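Local coordinates for protein carbohydrate deacetylase Agd3 (Neosartorya fumigata, PDB 6NWZ) that probably removes acetyl groups from the exopolysaccharide galactosaminogalactan as a metal-binding carbohydrate esterase required for fungal biofilm formation, at residues L145-T150 with N227-A232; G161-T166 with F581-D586; G308-S313 with A363-D368; T356-T361 with Q411-Q416. All coordinates share one frame; numbering follows the deposited sequence.

Overall arrangement
The four contacts form two well-separated pairs, one toward the middle of the chain and one far out in the deacetylase region. Interactions 1 and 2 adjoin, their centres about 8 Å apart, because strands 144-147 and 164-165 are antiparallel neighbours; Leu145 and Phe147 bond through their backbones to Val164 and Gly161. Interaction 1 stays within the CBM87 region, whereas interaction 2 carries that region onto helix 569-584 of the deacetylase region. Interactions 3 and 4, with centres 47 to 53 Å from those of the first pair, lie about 12 Å apart between centres, both inside the deacetylase region. In sequence, 161-166 and 581-586 bracket all the segments of interactions 3 and 4, so one late helix returns to the carbohydrate-binding module and ties the two regions together.

Interaction 1 of 4, residues L145-T150 with N227-A232; sequences LSFTDT and NYLQHA
Helix-on-strand packing sets Phe147 and Leu145 of strand 144-147 against Tyr228, Leu229 and Ala232 of helix 224-237, in a buried apolar contact that no hydrogen bond crosses. Phe147 loses the most surface here. Its first torsion (chi1 -76°) places the ring anti to the carbonyl carbon, and the far end of the ring then meets the helix: Phe147 CZ is 3.4 Å from Ala232 CB, and Phe147 CE2 is 3.8 Å from Leu229 CD2. Tyr228 runs antiparallel alongside it, bringing its CE2 to the edge of the phenylalanine ring, 3.9 Å from Phe147 CE2, with the two ring planes inclined at 55°.

This is the sheet-helix layer of the CBM87 region, in which the axes of 145-147 and 227-232 run at 27° and approach to 10.7 Å. The strand is held in its sheet by antiparallel neighbours 164-165 and 182-188, and Ala186 of the latter also touches both Leu145 and Phe147.

Leu536 of helix 520-536 packs on Tyr228. Leu229 divides its branches between two partners: while CD2 serves Phe147, Leu229 CD1 meets Leu145 CD2 tip to tip at 3.8 Å.

Interaction 2 of 4, residues G161-T166 with F581-D586; sequences GATVST and FVRLVD
Arg583, Ala162 and Leu584 give up most of the surface where the CBM87 region, through 161-166, which includes the short strand 164-165, meets the C-terminal end of helix 569-584 in the deacetylase region. Such a junction shows how one arginine can fasten a helix to a neighbouring backbone. The Arg583 chain is extended at first and then bends (chi3 78°), which brings its guanidinium end-on to a single carbonyl oxygen, Thr163 O. NH2 of Arg583 lies 2.8 Å from Thr163 O, nearly in line with the C=O bond, and NH1 of Arg583 reaches the same oxygen at 3.1 Å on a lone pair. With the oxygen only 2° out of the guanidinium plane, the fork holds that group in one orientation, and Glu580, three residues earlier on the helix, adds a salt bridge to NH2.

Ala162 sits beside this fork. Its CB touches Arg583 O at 3.5 Å and Arg583 NH1 at 3.8 Å, so the methyl fills in between arginine backbone and side-chain tip. Leu584 packs its CD2 over one face of the guanidinium, offset toward the rim, and the same Leu584 CD2 also meets Val164 CG1 at 3.8 Å.

Interaction 3 of 4, residues G308-S313 with A363-D368; sequences GNIEQS and ACTQLD
Ser313 and Asn309 supply the polar grip between helix 306-313 and helix 362-366 with the residues that follow it. Ser313 OG donates to Cys364 O at 2.8 Å, tilted 27° from the carbonyl plane; that oxygen also accepts from Leu367 N, which arrives from the opposite face. Asn309 ND2 makes two weak bonds, one to Thr365 O at 3.4 Å and nearly straight (170°), the other to Asp368 OD2, where the amide and carboxylate planes are nearly parallel. Apolar contact fills in beside them, with Ile310 CD1 3.9 Å from Cys364 SG. Leu367 CB packs against the serine hydroxyl, 3.6 Å from Ser313 OG. CB and CG of Gln312 run across the carboxylate of Asp368.

The motif in question is a helix N-cap. Asp368 stands just before helix 369-375, and with CG anti to the backbone N (chi1 -167°) its OD1 caps Leu370 N while OD2 faces the helix opposite.

Further out, several first-shell groups are supported in turn. Arg272 forms a salt bridge with Asp368 OD2, which would probably favour the charged carboxylate. Trp413 NE1 donates to Asn309 OD1, settling which end of the amide presents its nitrogen to the neighbouring helix. Cys364 is tied by a disulfide to Cys323, and Thr365 OG1 bonds to Val362 O. Gly308, at the start of the segment, is near His392, a zinc ligand in the deacetylase region.

Interaction 4 of 4, residues T356-T361 with Q411-Q416; sequences TTYDWT and QAWLKQ
Tyr358 is wedged between helix 400-417 and its own loop, and its ring forms the closely packed part of the contact. Over the centre of one face stands the backbone N of Trp413, 4.2 Å above the ring plane, while on the opposite face Trp360 CE3 packs toward the rim. Trp413 also brings its CB to 3.6 Å from Tyr358 CE2. Having CG anti to the backbone N (chi1 -175°) turns the ring toward the helix, with its hydroxyl by Gln416.

Gln416 uses both ends of its amide. Tyr358 OH donates to Gln416 OE1 at 2.7 Å, nearly in line with that C=O, and Gln416 NE2 donates to Trp360 O at 2.8 Å in an almost straight bond (167°). Ring and amide planes stand 74° apart. Gripped at both ends, the amide has its rotation fixed and its oxygen and nitrogen assigned.

Away from this pairing the contact thins. Near the outer margin a single methyl, Ala412 CB, meets Tyr358 CB at 3.8 Å, and exposed Thr361 comes near the helix mainly through its backbone carbon, Thr361 C, 3.8 Å from Gln416 NE2.

Helix 400-417 links the parallel neighbouring strands 384-387 and 424-426, so the loop is pinned to the helix of a beta-alpha-beta crossover, a unit consistent with the barrel-like deacetylase fold of polysaccharide de-N-acetylases.

Interaction 1 of 4, residues L145-T150 with N227-A232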
loop_
_atom_site.group_PDB
_atom_site.type_symbol
_atom_site.label_atom_id
_atom_site.label_comp_id
_atom_site.label_asym_id
_atom_site.label_seq_id
_atom_site.Cartn_x
_atom_site.Cartn_y
_atom_site.Cartn_z
ATOM N N LEU A 145 8.472 -20.262 -8.524
ATOM C CA LEU A 145 9.602 -19.427 -8.906
ATOM C C LEU A 145 10.247 -18.870 -7.646
ATOM O O LEU A 145 9.552 -18.551 -6.678
ATOM C CB LEU A 145 9.147 -18.284 -9.825
ATOM C CG LEU A 145 10.006 -17.027 -9.975
ATOM C CD1 LEU A 145 11.297 -17.352 -10.674
ATOM C CD2 LEU A 145 9.254 -15.970 -10.747
ATOM N N SER A 146 11.573 -18.758 -7.655
ATOM C CA SER A 146 12.274 -18.237 -6.490
ATOM C C SER A 146 13.609 -17.648 -6.917
ATOM O O SER A 146 14.236 -18.123 -7.867
ATOM C CB SER A 146 12.510 -19.328 -5.447
ATOM O OG SER A 146 13.506 -20.218 -5.910
ATOM N N PHE A 147 14.037 -16.612 -6.195
ATOM C CA PHE A 147 15.380 -16.077 -6.374
ATOM C C PHE A 147 16.403 -17.024 -5.766
ATOM O O PHE A 147 16.257 -17.457 -4.618
ATOM C CB PHE A 147 15.504 -14.695 -5.732
ATOM C CG PHE A 147 14.857 -13.600 -6.525
ATOM C CD1 PHE A 147 15.392 -13.199 -7.738
ATOM C CD2 PHE A 147 13.713 -12.975 -6.061
ATOM C CE1 PHE A 147 14.795 -12.197 -8.474
ATOM C CE2 PHE A 147 13.113 -11.973 -6.790
ATOM C CZ PHE A 147 13.652 -11.584 -7.999
ATOM N N THR A 148 17.438 -17.353 -6.537
ATOM C CA THR A 148 18.507 -18.209 -6.053
ATOM C C THR A 148 19.772 -17.439 -5.708
ATOM O O THR A 148 20.664 -17.997 -5.061
ATOM C CB THR A 148 18.830 -19.287 -7.089
ATOM O OG1 THR A 148 19.170 -18.667 -8.334
ATOM C CG2 THR A 148 17.628 -20.187 -7.287
ATOM N N ASP A 149 19.867 -16.176 -6.112
ATOM C CA ASP A 149 21.039 -15.362 -5.813
ATOM C C ASP A 149 20.596 -13.904 -5.817
ATOM O O ASP A 149 20.217 -13.371 -6.864
ATOM C CB ASP A 149 22.154 -15.616 -6.826
ATOM C CG ASP A 149 23.440 -14.877 -6.490
ATOM O OD1 ASP A 149 23.515 -14.226 -5.425
ATOM O OD2 ASP A 149 24.385 -14.947 -7.304
ATOM N N THR A 150 20.630 -13.273 -4.645
ATOM C CA THR A 150 20.276 -11.870 -4.490
ATOM C C THR A 150 21.489 -10.997 -4.200
ATOM O O THR A 150 21.324 -9.841 -3.798
ATOM C CB THR A 150 19.237 -11.705 -3.379
ATOM O OG1 THR A 150 19.778 -12.176 -2.136
ATOM C CG2 THR A 150 17.992 -12.500 -3.706
ATOM N N ASN A 227 4.595 -7.827 -8.560
ATOM C CA ASN A 227 4.936 -6.794 -7.587
ATOM C C ASN A 227 6.043 -7.233 -6.637
ATOM O O ASN A 227 6.699 -6.374 -6.037
ATOM C CB ASN A 227 3.696 -6.390 -6.789
ATOM C CG ASN A 227 2.762 -5.500 -7.581
ATOM O OD1 ASN A 227 2.863 -4.275 -7.527
ATOM N ND2 ASN A 227 1.850 -6.113 -8.326
ATOM N N TYR A 228 6.258 -8.540 -6.481
ATOM C CA TYR A 228 7.389 -9.033 -5.700
ATOM C C TYR A 228 8.683 -8.962 -6.499
ATOM O O TYR A 228 9.713 -8.504 -5.992
ATOM C CB TYR A 228 7.128 -10.470 -5.251
ATOM C CG TYR A 228 8.308 -11.157 -4.591
ATOM C CD1 TYR A 228 8.768 -10.745 -3.350
ATOM C CD2 TYR A 228 8.944 -12.238 -5.197
ATOM C CE1 TYR A 228 9.833 -11.373 -2.733
ATOM C CE2 TYR A 228 10.016 -12.876 -4.585
ATOM C CZ TYR A 228 10.455 -12.435 -3.350
ATOM O OH TYR A 228 11.516 -13.049 -2.714
ATOM N N LEU A 229 8.641 -9.415 -7.753
ATOM C CA LEU A 229 9.852 -9.480 -8.561
ATOM C C LEU A 229 10.407 -8.097 -8.864
ATOM O O LEU A 229 11.628 -7.934 -8.972
ATOM C CB LEU A 229 9.568 -10.230 -9.863
ATOM C CG LEU A 229 9.108 -11.685 -9.750
ATOM C CD1 LEU A 229 8.850 -12.260 -11.129
ATOM C CD2 LEU A 229 10.130 -12.532 -9.003
ATOM N N GLN A 230 9.539 -7.092 -8.993
ATOM C CA GLN A 230 9.983 -5.800 -9.507
ATOM C C GLN A 230 11.013 -5.147 -8.596
ATOM O O GLN A 230 11.816 -4.329 -9.057
ATOM C CB GLN A 230 8.786 -4.875 -9.703
ATOM C CG GLN A 230 8.049 -4.545 -8.426
ATOM C CD GLN A 230 6.852 -3.653 -8.670
ATOM O OE1 GLN A 230 6.648 -3.160 -9.781
ATOM N NE2 GLN A 230 6.049 -3.445 -7.632
ATOM N N HIS A 231 11.018 -5.503 -7.309
ATOM C CA HIS A 231 11.985 -4.925 -6.386
ATOM C C HIS A 231 13.404 -5.397 -6.669
ATOM O O HIS A 231 14.364 -4.735 -6.259
ATOM C CB HIS A 231 11.583 -5.253 -4.949
ATOM C CG HIS A 231 10.230 -4.736 -4.580
ATOM N ND1 HIS A 231 9.979 -3.396 -4.373
ATOM C CD2 HIS A 231 9.049 -5.373 -4.397
ATOM C CE1 HIS A 231 8.704 -3.232 -4.068
ATOM N NE2 HIS A 231 8.117 -4.416 -4.076
ATOM N N ALA A 232 13.561 -6.518 -7.370
ATOM C CA ALA A 232 14.896 -6.958 -7.749
ATOM C C ALA A 232 15.474 -6.071 -8.845
ATOM O O ALA A 232 16.584 -5.544 -8.708
ATOM C CB ALA A 232 14.859 -8.421 -8.189
#

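Interaction 2 of 4, residues G161-T166 with F581-D586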
loop_
_atom_site.group_PDB
_atom_site.type_symbol
_atom_site.label_atom_id
_atom_site.label_comp_id
_atom_site.label_asym_id
_atom_site.label_seq_id
_atom_site.Cartn_x
_atom_site.Cartn_y
_atom_site.Cartn_z
ATOM N N GLY A 161 15.365 -17.940 -1.955
ATOM C CA GLY A 161 14.791 -19.265 -1.875
ATOM C C GLY A 161 13.303 -19.320 -1.611
ATOM O O GLY A 161 12.712 -20.403 -1.715
ATOM N N ALA A 162 12.675 -18.200 -1.269
ATOM C CA ALA A 162 11.244 -18.202 -0.994
ATOM C C ALA A 162 10.476 -18.305 -2.304
ATOM O O ALA A 162 10.672 -17.486 -3.208
ATOM C CB ALA A 162 10.851 -16.941 -0.229
ATOM N N THR A 163 9.609 -19.311 -2.409
ATOM C CA THR A 163 8.918 -19.582 -3.662
ATOM C C THR A 163 7.688 -18.697 -3.812
ATOM O O THR A 163 6.979 -18.419 -2.840
ATOM C CB THR A 163 8.506 -21.054 -3.746
ATOM O OG1 THR A 163 7.820 -21.427 -2.547
ATOM C CG2 THR A 163 9.721 -21.951 -3.933
ATOM N N VAL A 164 7.443 -18.254 -5.047
ATOM C CA VAL A 164 6.250 -17.509 -5.418
ATOM C C VAL A 164 5.613 -18.190 -6.626
ATOM O O VAL A 164 6.197 -19.077 -7.251
ATOM C CB VAL A 164 6.545 -16.025 -5.726
ATOM C CG1 VAL A 164 7.047 -15.305 -4.476
ATOM C CG2 VAL A 164 7.537 -15.904 -6.872
ATOM N N SER A 165 4.398 -17.758 -6.951
ATOM C CA SER A 165 3.603 -18.407 -7.984
ATOM C C SER A 165 3.769 -17.711 -9.328
ATOM O O SER A 165 3.817 -16.482 -9.404
ATOM C CB SER A 165 2.125 -18.414 -7.594
ATOM O OG SER A 165 1.332 -18.909 -8.657
ATOM N N THR A 166 3.851 -18.512 -10.391
ATOM C CA THR A 166 3.877 -18.000 -11.755
ATOM C C THR A 166 2.565 -18.226 -12.486
ATOM O O THR A 166 2.469 -17.897 -13.674
ATOM C CB THR A 166 5.012 -18.646 -12.559
ATOM O OG1 THR A 166 4.807 -20.064 -12.626
ATOM C CG2 THR A 166 6.353 -18.351 -11.920
ATOM N N PHE A 581 4.304 -11.737 4.355
ATOM C CA PHE A 581 5.192 -10.611 4.091
ATOM C C PHE A 581 6.601 -10.895 4.601
ATOM O O PHE A 581 7.589 -10.644 3.900
ATOM C CB PHE A 581 4.614 -9.351 4.737
ATOM C CG PHE A 581 5.434 -8.112 4.525
ATOM C CD1 PHE A 581 5.234 -7.314 3.410
ATOM C CD2 PHE A 581 6.383 -7.724 5.462
ATOM C CE1 PHE A 581 5.981 -6.161 3.220
ATOM C CE2 PHE A 581 7.135 -6.576 5.278
ATOM C CZ PHE A 581 6.930 -5.794 4.155
ATOM N N VAL A 582 6.709 -11.445 5.813
ATOM C CA VAL A 582 8.020 -11.725 6.387
ATOM C C VAL A 582 8.696 -12.886 5.661
ATOM O O VAL A 582 9.929 -12.953 5.591
ATOM C CB VAL A 582 7.883 -11.978 7.902
ATOM C CG1 VAL A 582 9.156 -12.558 8.469
ATOM C CG2 VAL A 582 7.546 -10.677 8.621
ATOM N N ARG A 583 7.913 -13.797 5.078
ATOM C CA ARG A 583 8.500 -14.898 4.322
ATOM C C ARG A 583 9.173 -14.419 3.038
ATOM O O ARG A 583 10.133 -15.046 2.573
ATOM C CB ARG A 583 7.431 -15.933 3.993
ATOM C CG ARG A 583 7.964 -17.122 3.234
ATOM C CD ARG A 583 6.851 -18.073 2.865
ATOM N NE ARG A 583 6.077 -17.620 1.713
ATOM C CZ ARG A 583 6.384 -17.911 0.452
ATOM N NH1 ARG A 583 7.458 -18.645 0.180
ATOM N NH2 ARG A 583 5.620 -17.471 -0.537
ATOM N N LEU A 584 8.695 -13.316 2.459
ATOM C CA LEU A 584 9.189 -12.815 1.180
ATOM C C LEU A 584 10.288 -11.766 1.313
ATOM O O LEU A 584 11.263 -11.808 0.557
ATOM C CB LEU A 584 8.032 -12.231 0.365
ATOM C CG LEU A 584 6.881 -13.190 0.053
ATOM C CD1 LEU A 584 5.767 -12.454 -0.658
ATOM C CD2 LEU A 584 7.364 -14.371 -0.778
ATOM N N VAL A 585 10.156 -10.816 2.244
ATOM C CA VAL A 585 11.087 -9.704 2.383
ATOM C C VAL A 585 11.486 -9.565 3.849
ATOM O O VAL A 585 10.863 -10.137 4.745
ATOM C CB VAL A 585 10.491 -8.380 1.870
ATOM C CG1 VAL A 585 10.067 -8.508 0.416
ATOM C CG2 VAL A 585 9.309 -7.985 2.725
ATOM N N ASP A 586 12.542 -8.783 4.089
ATOM C CA ASP A 586 12.959 -8.456 5.447
ATOM C C ASP A 586 12.643 -7.009 5.816
ATOM O O ASP A 586 13.170 -6.494 6.807
ATOM C CB ASP A 586 14.448 -8.738 5.650
ATOM C CG ASP A 586 15.333 -7.928 4.725
ATOM O OD1 ASP A 586 15.529 -6.720 4.985
ATOM O OD2 ASP A 586 15.826 -8.500 3.732
#

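Interaction 3 of 4, residues G308-S313 with A363-D368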
loop_
_atom_site.group_PDB
_atom_site.type_symbol
_atom_site.label_atom_id
_atom_site.label_comp_id
_atom_site.label_asym_id
_atom_site.label_seq_id
_atom_site.Cartn_x
_atom_site.Cartn_y
_atom_site.Cartn_z
ATOM N N GLY A 308 -22.801 4.610 21.270
ATOM C CA GLY A 308 -22.843 3.228 21.711
ATOM C C GLY A 308 -22.431 3.062 23.161
ATOM O O GLY A 308 -22.848 2.108 23.827
ATOM N N ASN A 309 -21.607 3.982 23.668
ATOM C CA ASN A 309 -21.248 3.954 25.081
ATOM C C ASN A 309 -22.412 4.412 25.952
ATOM O O ASN A 309 -22.685 3.813 26.998
ATOM C CB ASN A 309 -20.012 4.822 25.317
ATOM C CG ASN A 309 -19.716 5.031 26.787
ATOM O OD1 ASN A 309 -19.680 6.162 27.268
ATOM N ND2 ASN A 309 -19.508 3.939 27.510
ATOM N N ILE A 310 -23.119 5.462 25.531
ATOM C CA ILE A 310 -24.241 5.953 26.324
ATOM C C ILE A 310 -25.388 4.951 26.306
ATOM O O ILE A 310 -26.054 4.733 27.325
ATOM C CB ILE A 310 -24.689 7.337 25.819
ATOM C CG1 ILE A 310 -23.497 8.296 25.737
ATOM C CG2 ILE A 310 -25.778 7.904 26.722
ATOM C CD1 ILE A 310 -22.850 8.593 27.073
ATOM N N GLU A 311 -25.639 4.323 25.153
ATOM C CA GLU A 311 -26.759 3.389 25.058
ATOM C C GLU A 311 -26.516 2.148 25.909
ATOM O O GLU A 311 -27.448 1.623 26.530
ATOM C CB GLU A 311 -27.008 3.005 23.600
ATOM C CG GLU A 311 -27.513 4.152 22.740
ATOM C CD GLU A 311 -28.174 3.679 21.457
ATOM O OE1 GLU A 311 -29.310 4.120 21.174
ATOM O OE2 GLU A 311 -27.559 2.863 20.739
ATOM N N GLN A 312 -25.272 1.670 25.956
ATOM C CA GLN A 312 -24.960 0.525 26.804
ATOM C C GLN A 312 -25.147 0.862 28.279
ATOM O O GLN A 312 -25.746 0.080 29.025
ATOM C CB GLN A 312 -23.534 0.046 26.530
ATOM C CG GLN A 312 -23.056 -1.043 27.473
ATOM C CD GLN A 312 -23.911 -2.298 27.409
ATOM O OE1 GLN A 312 -23.953 -2.982 26.387
ATOM N NE2 GLN A 312 -24.597 -2.607 28.508
ATOM N N SER A 313 -24.652 2.023 28.715
ATOM C CA SER A 313 -24.864 2.434 30.099
ATOM C C SER A 313 -26.345 2.589 30.412
ATOM O O SER A 313 -26.774 2.308 31.538
ATOM C CB SER A 313 -24.131 3.743 30.382
ATOM O OG SER A 313 -22.730 3.568 30.300
ATOM N N ALA A 363 -19.907 9.696 35.269
ATOM C CA ALA A 363 -20.433 8.510 35.939
ATOM C C ALA A 363 -21.347 7.705 35.024
ATOM O O ALA A 363 -21.382 6.473 35.112
ATOM C CB ALA A 363 -21.179 8.908 37.211
ATOM N N CYS A 364 -22.095 8.380 34.148
ATOM C CA CYS A 364 -22.884 7.671 33.146
ATOM C C CYS A 364 -21.997 6.801 32.263
ATOM O O CYS A 364 -22.249 5.601 32.103
ATOM C CB CYS A 364 -23.664 8.663 32.284
ATOM S SG CYS A 364 -24.190 7.960 30.699
ATOM N N THR A 365 -20.953 7.393 31.676
ATOM C CA THR A 365 -20.095 6.650 30.759
ATOM C C THR A 365 -19.393 5.491 31.456
ATOM O O THR A 365 -19.156 4.449 30.835
ATOM C CB THR A 365 -19.064 7.585 30.120
ATOM O OG1 THR A 365 -18.158 8.063 31.122
ATOM C CG2 THR A 365 -19.751 8.770 29.457
ATOM N N GLN A 366 -19.067 5.645 32.742
ATOM C CA GLN A 366 -18.350 4.612 33.481
ATOM C C GLN A 366 -19.176 3.350 33.718
ATOM O O GLN A 366 -18.596 2.319 34.075
ATOM C CB GLN A 366 -17.868 5.169 34.824
ATOM C CG GLN A 366 -16.878 6.316 34.713
ATOM C CD GLN A 366 -15.523 5.880 34.194
ATOM O OE1 GLN A 366 -15.165 4.705 34.271
ATOM N NE2 GLN A 366 -14.760 6.827 33.660
ATOM N N LEU A 367 -20.502 3.395 33.536
ATOM C CA LEU A 367 -21.319 2.198 33.717
ATOM C C LEU A 367 -21.076 1.140 32.645
ATOM O O LEU A 367 -21.564 0.014 32.793
ATOM C CB LEU A 367 -22.804 2.565 33.743
ATOM C CG LEU A 367 -23.262 3.469 34.886
ATOM C CD1 LEU A 367 -24.770 3.668 34.846
ATOM C CD2 LEU A 367 -22.826 2.893 36.220
ATOM N N ASP A 368 -20.347 1.472 31.580
ATOM C CA ASP A 368 -20.013 0.536 30.511
ATOM C C ASP A 368 -18.669 -0.116 30.826
ATOM O O ASP A 368 -17.641 0.569 30.884
ATOM C CB ASP A 368 -19.956 1.275 29.173
ATOM C CG ASP A 368 -19.927 0.345 27.966
ATOM O OD1 ASP A 368 -19.424 -0.796 28.071
ATOM O OD2 ASP A 368 -20.419 0.768 26.899
#

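Interaction 4 of 4, residues T356-T361 with Q411-Q416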
loop_
_atom_site.group_PDB
_atom_site.type_symbol
_atom_site.label_atom_id
_atom_site.label_comp_id
_atom_site.label_asym_id
_atom_site.label_seq_id
_atom_site.Cartn_x
_atom_site.Cartn_y
_atom_site.Cartn_z
ATOM N N THR A 356 -29.143 19.432 22.748
ATOM C CA THR A 356 -28.457 20.309 21.807
ATOM C C THR A 356 -26.945 20.274 21.966
ATOM O O THR A 356 -26.229 20.693 21.050
ATOM C CB THR A 356 -28.950 21.754 21.964
ATOM O OG1 THR A 356 -28.623 22.242 23.271
ATOM C CG2 THR A 356 -30.456 21.825 21.770
ATOM N N THR A 357 -26.453 19.776 23.098
ATOM C CA THR A 357 -25.029 19.708 23.387
ATOM C C THR A 357 -24.770 18.447 24.201
ATOM O O THR A 357 -25.624 18.017 24.980
ATOM C CB THR A 357 -24.565 20.969 24.137
ATOM O OG1 THR A 357 -24.596 22.091 23.245
ATOM C CG2 THR A 357 -23.154 20.815 24.697
ATOM N N TYR A 358 -23.607 17.834 23.982
ATOM C CA TYR A 358 -23.206 16.688 24.789
ATOM C C TYR A 358 -23.274 17.042 26.267
ATOM O O TYR A 358 -22.575 17.948 26.730
ATOM C CB TYR A 358 -21.793 16.239 24.415
ATOM C CG TYR A 358 -21.368 14.973 25.127
ATOM C CD1 TYR A 358 -20.793 15.022 26.389
ATOM C CD2 TYR A 358 -21.555 13.725 24.541
ATOM C CE1 TYR A 358 -20.414 13.869 27.048
ATOM C CE2 TYR A 358 -21.176 12.565 25.192
ATOM C CZ TYR A 358 -20.607 12.644 26.448
ATOM O OH TYR A 358 -20.225 11.498 27.109
ATOM N N ASP A 359 -24.125 16.323 27.011
ATOM C CA ASP A 359 -24.404 16.674 28.399
ATOM C C ASP A 359 -24.494 15.446 29.295
ATOM O O ASP A 359 -25.239 15.452 30.280
ATOM C CB ASP A 359 -25.698 17.484 28.510
ATOM C CG ASP A 359 -26.879 16.810 27.818
ATOM O OD1 ASP A 359 -26.830 15.584 27.570
ATOM O OD2 ASP A 359 -27.863 17.520 27.513
ATOM N N TRP A 360 -23.755 14.391 28.979
ATOM C CA TRP A 360 -23.815 13.176 29.776
ATOM C C TRP A 360 -22.715 13.170 30.830
ATOM O O TRP A 360 -21.637 13.743 30.640
ATOM C CB TRP A 360 -23.708 11.935 28.886
ATOM C CG TRP A 360 -24.979 11.637 28.142
ATOM C CD1 TRP A 360 -26.069 10.966 28.619
ATOM C CD2 TRP A 360 -25.294 12.006 26.792
ATOM N NE1 TRP A 360 -27.042 10.893 27.650
ATOM C CE2 TRP A 360 -26.591 11.523 26.519
ATOM C CE3 TRP A 360 -24.607 12.696 25.788
ATOM C CZ2 TRP A 360 -27.212 11.708 25.284
ATOM C CZ3 TRP A 360 -25.227 12.878 24.561
ATOM C CH2 TRP A 360 -26.517 12.386 24.322
ATOM N N THR A 361 -23.005 12.519 31.951
ATOM C CA THR A 361 -22.100 12.483 33.088
ATOM C C THR A 361 -20.938 11.531 32.838
ATOM O O THR A 361 -21.058 10.547 32.101
ATOM C CB THR A 361 -22.852 12.044 34.344
ATOM O OG1 THR A 361 -24.074 12.781 34.440
ATOM C CG2 THR A 361 -22.017 12.292 35.595
ATOM N N GLN A 411 -16.634 14.368 19.504
ATOM C CA GLN A 411 -15.428 15.056 19.956
ATOM C C GLN A 411 -15.487 15.326 21.454
ATOM O O GLN A 411 -14.506 15.105 22.174
ATOM C CB GLN A 411 -15.242 16.364 19.182
ATOM C CG GLN A 411 -14.874 16.187 17.718
ATOM C CD GLN A 411 -14.966 17.482 16.926
ATOM O OE1 GLN A 411 -14.281 17.658 15.917
ATOM N NE2 GLN A 411 -15.823 18.392 17.375
ATOM N N ALA A 412 -16.634 15.812 21.940
ATOM C CA ALA A 412 -16.776 16.078 23.367
ATOM C C ALA A 412 -16.716 14.788 24.171
ATOM O O ALA A 412 -16.133 14.754 25.260
ATOM C CB ALA A 412 -18.083 16.820 23.639
ATOM N N TRP A 413 -17.312 13.717 23.644
ATOM C CA TRP A 413 -17.238 12.423 24.312
ATOM C C TRP A 413 -15.802 11.914 24.370
ATOM O O TRP A 413 -15.351 11.434 25.418
ATOM C CB TRP A 413 -18.147 11.419 23.599
ATOM C CG TRP A 413 -18.039 10.026 24.135
ATOM C CD1 TRP A 413 -18.645 9.524 25.252
ATOM C CD2 TRP A 413 -17.278 8.950 23.574
ATOM N NE1 TRP A 413 -18.306 8.201 25.421
ATOM C CE2 TRP A 413 -17.469 7.825 24.403
ATOM C CE3 TRP A 413 -16.454 8.829 22.452
ATOM C CZ2 TRP A 413 -16.865 6.597 24.144
ATOM C CZ3 TRP A 413 -15.856 7.607 22.196
ATOM C CH2 TRP A 413 -16.064 6.508 23.039
ATOM N N LEU A 414 -15.067 12.013 23.259
ATOM C CA LEU A 414 -13.663 11.610 23.267
ATOM C C LEU A 414 -12.845 12.439 24.248
ATOM O O LEU A 414 -11.859 11.945 24.804
ATOM C CB LEU A 414 -13.069 11.728 21.863
ATOM C CG LEU A 414 -13.461 10.654 20.849
ATOM C CD1 LEU A 414 -13.031 11.050 19.442
ATOM C CD2 LEU A 414 -12.843 9.327 21.240
ATOM N N LYS A 415 -13.235 13.695 24.469
ATOM C CA LYS A 415 -12.505 14.552 25.395
ATOM C C LYS A 415 -12.869 14.236 26.841
ATOM O O LYS A 415 -11.984 14.108 27.695
ATOM C CB LYS A 415 -12.779 16.023 25.071
ATOM C CG LYS A 415 -12.171 17.014 26.060
ATOM C CD LYS A 415 -12.372 18.453 25.597
ATOM C CE LYS A 415 -12.177 19.443 26.738
ATOM N NZ LYS A 415 -10.845 19.299 27.381
ATOM N N GLN A 416 -14.168 14.100 27.131
ATOM C CA GLN A 416 -14.598 13.794 28.493
ATOM C C GLN A 416 -14.075 12.438 28.940
ATOM O O GLN A 416 -13.620 12.278 30.078
ATOM C CB GLN A 416 -16.126 13.822 28.589
ATOM C CG GLN A 416 -16.669 13.223 29.887
ATOM C CD GLN A 416 -18.187 13.134 29.929
ATOM O OE1 GLN A 416 -18.798 12.366 29.184
ATOM N NE2 GLN A 416 -18.800 13.911 30.814
#